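Local coordinates for protein rifin (Plasmodium falciparum, PDB 7JZK) that is a variant surface antigen of the malaria parasite whose V2 domain, the part crystallised, binds the LAIR1 ectodomain carried by the antibody MGD21, at residues R28-G33 / E121-T126; A34-F39 / T47-F52. All blocks are in the same frame, centred on the assembly; numbering follows the deposited sequence.

Interaction 1: residues R28-G33 / E121-T126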
loop_
_atom_site.group_PDB
_atom_site.type_symbol
_atom_site.label_atom_id
_atom_site.label_comp_id
_atom_site.label_asym_id
_atom_site.label_seq_id
_atom_site.Cartn_x
_atom_site.Cartn_y
_atom_site.Cartn_z
ATOM N N ARG B 28 1.339 -24.159 10.803
ATOM C CA ARG B 28 2.143 -23.091 10.221
ATOM C C ARG B 28 2.124 -23.186 8.706
ATOM O O ARG B 28 1.970 -22.174 8.016
ATOM C CB ARG B 28 3.581 -23.172 10.738
ATOM C CG ARG B 28 3.715 -22.952 12.227
ATOM C CD ARG B 28 5.066 -23.445 12.793
ATOM N NE ARG B 28 6.294 -22.789 12.332
ATOM C CZ ARG B 28 7.226 -22.319 13.164
ATOM N NH1 ARG B 28 7.040 -22.436 14.475
ATOM N NH2 ARG B 28 8.347 -21.762 12.705
ATOM N N ASN B 29 2.232 -24.402 8.166
ATOM C CA ASN B 29 2.211 -24.557 6.720
ATOM C C ASN B 29 0.892 -24.089 6.129
ATOM O O ASN B 29 0.879 -23.486 5.053
ATOM C CB ASN B 29 2.476 -26.010 6.340
ATOM C CG ASN B 29 3.890 -26.426 6.625
ATOM O OD1 ASN B 29 4.656 -25.665 7.214
ATOM N ND2 ASN B 29 4.251 -27.640 6.224
ATOM N N ALA B 30 -0.223 -24.334 6.823
ATOM C CA ALA B 30 -1.513 -23.901 6.297
ATOM C C ALA B 30 -1.613 -22.380 6.240
ATOM O O ALA B 30 -2.046 -21.809 5.226
ATOM C CB ALA B 30 -2.648 -24.486 7.140
ATOM N N ILE B 31 -1.211 -21.695 7.316
ATOM C CA ILE B 31 -1.360 -20.243 7.241
ATOM C C ILE B 31 -0.350 -19.660 6.272
ATOM O O ILE B 31 -0.629 -18.660 5.607
ATOM C CB ILE B 31 -1.256 -19.530 8.599
ATOM C CG1 ILE B 31 -1.850 -18.126 8.475
ATOM C CG2 ILE B 31 0.179 -19.373 9.008
ATOM C CD1 ILE B 31 -3.258 -18.082 7.914
ATOM N N ILE B 32 0.817 -20.281 6.142
ATOM C CA ILE B 32 1.824 -19.715 5.265
ATOM C C ILE B 32 1.354 -19.847 3.835
ATOM O O ILE B 32 1.431 -18.897 3.050
ATOM C CB ILE B 32 3.206 -20.368 5.489
ATOM C CG1 ILE B 32 3.834 -19.871 6.798
ATOM C CG2 ILE B 32 4.113 -20.106 4.264
ATOM C CD1 ILE B 32 4.946 -20.799 7.346
ATOM N N GLY B 33 0.873 -21.028 3.464
ATOM C CA GLY B 33 0.331 -21.190 2.133
ATOM C C GLY B 33 -0.790 -20.220 1.844
ATOM O O GLY B 33 -0.864 -19.670 0.749
ATOM N N GLU B 121 -9.430 -18.541 9.250
ATOM C CA GLU B 121 -10.557 -19.443 9.410
ATOM C C GLU B 121 -10.475 -20.564 8.393
ATOM O O GLU B 121 -10.760 -21.715 8.716
ATOM C CB GLU B 121 -11.885 -18.702 9.302
ATOM C CG GLU B 121 -11.982 -17.548 10.278
ATOM C CD GLU B 121 -11.608 -17.924 11.701
ATOM O OE1 GLU B 121 -10.949 -17.096 12.368
ATOM O OE2 GLU B 121 -11.943 -19.040 12.150
ATOM N N LYS B 122 -10.036 -20.254 7.174
ATOM C CA LYS B 122 -9.924 -21.276 6.141
ATOM C C LYS B 122 -8.827 -22.285 6.466
ATOM O O LYS B 122 -8.999 -23.493 6.254
ATOM C CB LYS B 122 -9.665 -20.602 4.787
ATOM C CG LYS B 122 -9.052 -21.514 3.713
ATOM C CD LYS B 122 -7.531 -21.329 3.549
ATOM C CE LYS B 122 -6.900 -22.461 2.718
ATOM N NZ LYS B 122 -6.918 -23.800 3.395
ATOM N N ALA B 123 -7.708 -21.825 7.024
ATOM C CA ALA B 123 -6.636 -22.753 7.361
ATOM C C ALA B 123 -7.084 -23.714 8.467
ATOM O O ALA B 123 -6.985 -24.948 8.335
ATOM C CB ALA B 123 -5.383 -21.949 7.721
ATOM N N LYS B 124 -7.648 -23.169 9.547
ATOM C CA LYS B 124 -8.137 -24.046 10.606
ATOM C C LYS B 124 -9.276 -24.925 10.091
ATOM O O LYS B 124 -9.453 -26.057 10.568
ATOM C CB LYS B 124 -8.516 -23.258 11.859
ATOM C CG LYS B 124 -9.856 -22.608 11.848
ATOM C CD LYS B 124 -10.230 -22.191 13.267
ATOM C CE LYS B 124 -9.773 -20.772 13.590
ATOM N NZ LYS B 124 -8.297 -20.586 13.722
ATOM N N ASP B 125 -10.075 -24.419 9.136
ATOM C CA ASP B 125 -11.101 -25.241 8.511
ATOM C C ASP B 125 -10.444 -26.433 7.852
ATOM O O ASP B 125 -11.020 -27.521 7.814
ATOM C CB ASP B 125 -11.942 -24.443 7.512
ATOM C CG ASP B 125 -13.107 -23.756 8.175
ATOM O OD1 ASP B 125 -13.322 -23.990 9.388
ATOM O OD2 ASP B 125 -13.795 -22.976 7.494
ATOM N N THR B 126 -9.227 -26.251 7.332
ATOM C CA THR B 126 -8.515 -27.416 6.825
ATOM C C THR B 126 -8.281 -28.375 7.975
ATOM O O THR B 126 -8.524 -29.585 7.851
ATOM C CB THR B 126 -7.158 -27.033 6.209
ATOM O OG1 THR B 126 -7.285 -26.803 4.801
ATOM C CG2 THR B 126 -6.117 -28.143 6.489
#

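Interaction 2: residues A34-F39 / T47-F52. With NAG (2-acetamido-2-deoxy-beta-D-glucopyranose), chain E.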
loop_
_atom_site.group_PDB
_atom_site.type_symbol
_atom_site.label_atom_id
_atom_site.label_comp_id
_atom_site.label_asym_id
_atom_site.label_seq_id
_atom_site.Cartn_x
_atom_site.Cartn_y
_atom_site.Cartn_z
ATOM N N ALA B 34 -1.685 -20.005 2.816
ATOM C CA ALA B 34 -2.808 -19.103 2.578
ATOM C C ALA B 34 -2.336 -17.659 2.341
ATOM O O ALA B 34 -2.800 -16.986 1.409
ATOM C CB ALA B 34 -3.784 -19.181 3.758
ATOM N N LEU B 35 -1.354 -17.196 3.129
ATOM C CA LEU B 35 -0.834 -15.841 2.959
ATOM C C LEU B 35 -0.064 -15.692 1.660
ATOM O O LEU B 35 -0.191 -14.677 0.961
ATOM C CB LEU B 35 0.097 -15.511 4.108
ATOM C CG LEU B 35 -0.581 -15.536 5.455
ATOM C CD1 LEU B 35 0.515 -15.310 6.465
ATOM C CD2 LEU B 35 -1.635 -14.456 5.466
ATOM N N LYS B 36 0.694 -16.724 1.291
ATOM C CA LYS B 36 1.464 -16.689 0.060
ATOM C C LYS B 36 0.550 -16.679 -1.155
ATOM O O LYS B 36 0.757 -15.920 -2.099
ATOM C CB LYS B 36 2.388 -17.912 0.014
ATOM C CG LYS B 36 3.764 -17.705 -0.620
ATOM C CD LYS B 36 4.490 -19.015 -0.937
ATOM C CE LYS B 36 4.802 -19.777 0.319
ATOM N NZ LYS B 36 5.166 -18.866 1.432
ATOM N N ARG B 37 -0.468 -17.521 -1.147
ATOM C CA ARG B 37 -1.380 -17.625 -2.274
ATOM C C ARG B 37 -2.310 -16.422 -2.369
ATOM O O ARG B 37 -2.781 -16.100 -3.467
ATOM C CB ARG B 37 -2.134 -18.957 -2.180
ATOM C CG ARG B 37 -1.192 -20.184 -2.389
ATOM C CD ARG B 37 -1.833 -21.531 -2.032
ATOM N NE ARG B 37 -3.052 -21.819 -2.789
ATOM C CZ ARG B 37 -4.083 -22.524 -2.318
ATOM N NH1 ARG B 37 -5.145 -22.733 -3.093
ATOM N NH2 ARG B 37 -4.071 -23.002 -1.069
ATOM N N TYR B 38 -2.609 -15.751 -1.249
ATOM C CA TYR B 38 -3.543 -14.632 -1.322
ATOM C C TYR B 38 -2.838 -13.299 -1.499
ATOM O O TYR B 38 -3.341 -12.432 -2.212
ATOM C CB TYR B 38 -4.405 -14.565 -0.058
ATOM C CG TYR B 38 -5.589 -13.631 -0.167
ATOM C CD1 TYR B 38 -5.448 -12.264 0.041
ATOM C CD2 TYR B 38 -6.842 -14.116 -0.487
ATOM C CE1 TYR B 38 -6.526 -11.407 -0.070
ATOM C CE2 TYR B 38 -7.925 -13.283 -0.594
ATOM C CZ TYR B 38 -7.766 -11.925 -0.388
ATOM O OH TYR B 38 -8.850 -11.081 -0.490
ATOM N N PHE B 39 -1.685 -13.115 -0.864
ATOM C CA PHE B 39 -0.942 -11.867 -0.953
ATOM C C PHE B 39 0.275 -11.963 -1.861
ATOM O O PHE B 39 0.866 -10.931 -2.176
ATOM C CB PHE B 39 -0.477 -11.412 0.430
ATOM C CG PHE B 39 -1.589 -11.025 1.342
ATOM C CD1 PHE B 39 -2.144 -9.763 1.292
ATOM C CD2 PHE B 39 -2.073 -11.933 2.276
ATOM C CE1 PHE B 39 -3.183 -9.410 2.148
ATOM C CE2 PHE B 39 -3.105 -11.587 3.139
ATOM C CZ PHE B 39 -3.660 -10.325 3.073
ATOM N N THR B 47 11.696 -10.992 7.371
ATOM C CA THR B 47 12.116 -12.384 7.554
ATOM C C THR B 47 11.174 -13.288 6.780
ATOM O O THR B 47 10.092 -12.839 6.419
ATOM C CB THR B 47 12.255 -12.713 9.040
ATOM O OG1 THR B 47 13.112 -13.847 9.128
ATOM C CG2 THR B 47 10.932 -12.944 9.734
ATOM N N SER B 48 11.599 -14.519 6.548
ATOM C CA SER B 48 10.780 -15.488 5.800
ATOM C C SER B 48 9.533 -15.785 6.612
ATOM O O SER B 48 9.560 -15.592 7.809
ATOM C CB SER B 48 11.563 -16.736 5.536
ATOM O OG SER B 48 11.633 -17.554 6.688
ATOM N N LEU B 49 8.479 -16.215 5.940
ATOM C CA LEU B 49 7.211 -16.474 6.646
ATOM C C LEU B 49 7.403 -17.653 7.595
ATOM O O LEU B 49 6.775 -17.639 8.650
ATOM C CB LEU B 49 6.161 -16.812 5.587
ATOM C CG LEU B 49 4.918 -15.929 5.541
ATOM C CD1 LEU B 49 5.294 -14.469 5.662
ATOM C CD2 LEU B 49 4.151 -16.161 4.252
ATOM N N LYS B 50 8.274 -18.608 7.247
ATOM C CA LYS B 50 8.532 -19.667 8.229
ATOM C C LYS B 50 9.259 -19.105 9.438
ATOM O O LYS B 50 8.915 -19.412 10.576
ATOM C CB LYS B 50 9.360 -20.817 7.624
ATOM C CG LYS B 50 9.804 -21.902 8.620
ATOM C CD LYS B 50 10.675 -23.004 7.935
ATOM C CE LYS B 50 10.715 -24.362 8.715
ATOM N NZ LYS B 50 9.334 -24.982 8.871
ATOM N N SER B 51 10.250 -18.246 9.207
ATOM C CA SER B 51 10.949 -17.580 10.303
ATOM C C SER B 51 10.027 -16.623 11.041
ATOM O O SER B 51 10.124 -16.463 12.259
ATOM C CB SER B 51 12.159 -16.817 9.752
ATOM O OG SER B 51 12.679 -15.842 10.653
ATOM N N PHE B 52 9.101 -15.998 10.313
ATOM C CA PHE B 52 8.160 -15.059 10.915
ATOM C C PHE B 52 7.259 -15.764 11.914
ATOM O O PHE B 52 6.914 -15.197 12.950
ATOM C CB PHE B 52 7.320 -14.380 9.831
ATOM C CG PHE B 52 6.224 -13.493 10.373
ATOM C CD1 PHE B 52 4.984 -14.018 10.676
ATOM C CD2 PHE B 52 6.425 -12.133 10.552
ATOM C CE1 PHE B 52 3.973 -13.216 11.169
ATOM C CE2 PHE B 52 5.394 -11.317 11.050
ATOM C CZ PHE B 52 4.173 -11.865 11.352
HETATM C C1 NAG E . 9.334 -7.657 13.232
HETATM C C2 NAG E . 9.520 -8.792 14.175
HETATM C C3 NAG E . 9.841 -8.254 15.540
HETATM C C4 NAG E . 11.025 -7.299 15.504
HETATM C C5 NAG E . 10.992 -6.314 14.329
HETATM C C6 NAG E . 12.358 -5.722 14.058
HETATM C C7 NAG E . 8.350 -10.883 13.743
HETATM C C8 NAG E . 7.081 -11.648 13.904
HETATM N N2 NAG E . 8.359 -9.649 14.242
HETATM O O3 NAG E . 10.105 -9.378 16.376
HETATM O O4 NAG E . 10.891 -6.487 16.661
HETATM O O5 NAG E . 10.559 -6.936 13.103
HETATM O O6 NAG E . 12.273 -4.743 13.034
HETATM O O7 NAG E . 9.310 -11.336 13.149
#

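Interaction 1: residues R28-G33 / E121-T126
Ala123 sets its single methyl against that of Ala30, the two CB atoms standing 3.8 Å apart with both methyls pointing at the opposite helix. Because neither side chain extends beyond that one carbon, the backbones can come close: the CA atoms of Ala30 and Ala123 are separated by 5.4 Å. This is close helix-helix packing on alanine, and a small residue on each side suits it. The methyl of Ala123 also settles against the main chain of the other helix. Ala123 CB lies 4.1 Å from Ala30 C, and Ala123 CB lies 4.2 Å from Ile31 N.

Ile31 adds a smaller contribution. Its side chain leaves the backbone alongside the partner helix, but with CG1 anti to the backbone N (chi1 -162°) and a bend at chi2 of 53°, the terminal methyl swings across until Ile31 CD1 is 4.4 Å from Ala123 CB. The same side chain also touches Tyr58 and Phe53, which suits a buried, branched and wholly apolar residue. No hydrogen bond crosses the contact.

The pair joins helix 13-39 to helix 108-126, the last helix modelled, and the loop residue Tyr58 touches Ala30 and Ala123 as well as Ile31. Beyond the contact, Ile32 joins Ile31 in packing on Phe53, so that helix 49-55 also packs on helix 13-39.

Interaction 2: residues A34-F39 / T47-F52
One methyl, CD2 of Leu49, makes all the close contacts between these two segments, meeting Leu35 and Lys36 at successive positions on helix 13-39. Two helices are joined here by a short beta-hairpin: helix 13-39 ends, strands 43-44 and 47-48 pair antiparallel and reverse the chain, and helix 49-55 follows at once, laying its first residue back on the helix just left.

The Leu49 methyl packs against the base of Leu35, with Leu49 CD2 4.1 Å from Leu35 CB. Leucine suits both places, since Leu35 also reaches Ile64 and Ile68 of helix 61-75, and Leu49 also touches Leu44 of the hairpin. Lys36 lies at the partly exposed margin of the contact. Its chain slides past Leu49 in the opposite direction and bends at chi3 (-64°) and chi4, which brings Lys36 NZ to 4.0 Å from Leu49 CD2. This is packing and no polar bond, and Lys36 also touches Asp42, in the loop between the helix and the hairpin.

The start of the second helix is held by Ser48 in the N-cap position: Ser48 OG accepts a hydrogen bond from Ser51 N at 3.0 Å, nearly straight with an angle of 161°. A short, polar side chain can fold back in this way to satisfy an amide of the first turn.

Phe52, one turn on, touches Ala67 and borders an attached glycan together with Asn45 and Thr56. The acetamido methyl of the sugar lies over one face of the phenyl ring, NAG C8 being 3.3 Å from Phe52 CE2.

In the fold
Both interactions use helix 13-39, at adjoining parts of its length, and interaction 2 lies within the chain loop that interaction 1 closes. The first is long-range, bringing the last modelled helix against helix 13-39 well away from its start; the second is local, spanning a short hairpin. Both are largely buried and apolar without a hydrogen bond across them, but small methyl-on-methyl packing brings the helices close in interaction 1, whereas longer leucine and lysine chains bridge a wider gap in interaction 2, which also has a lysine at its partly exposed margin and a sugar nearby. They touch directly: Ile32 CD1 packs on Lys50 CA, and Arg28 NH2 makes a weak hydrogen bond to Lys50 O.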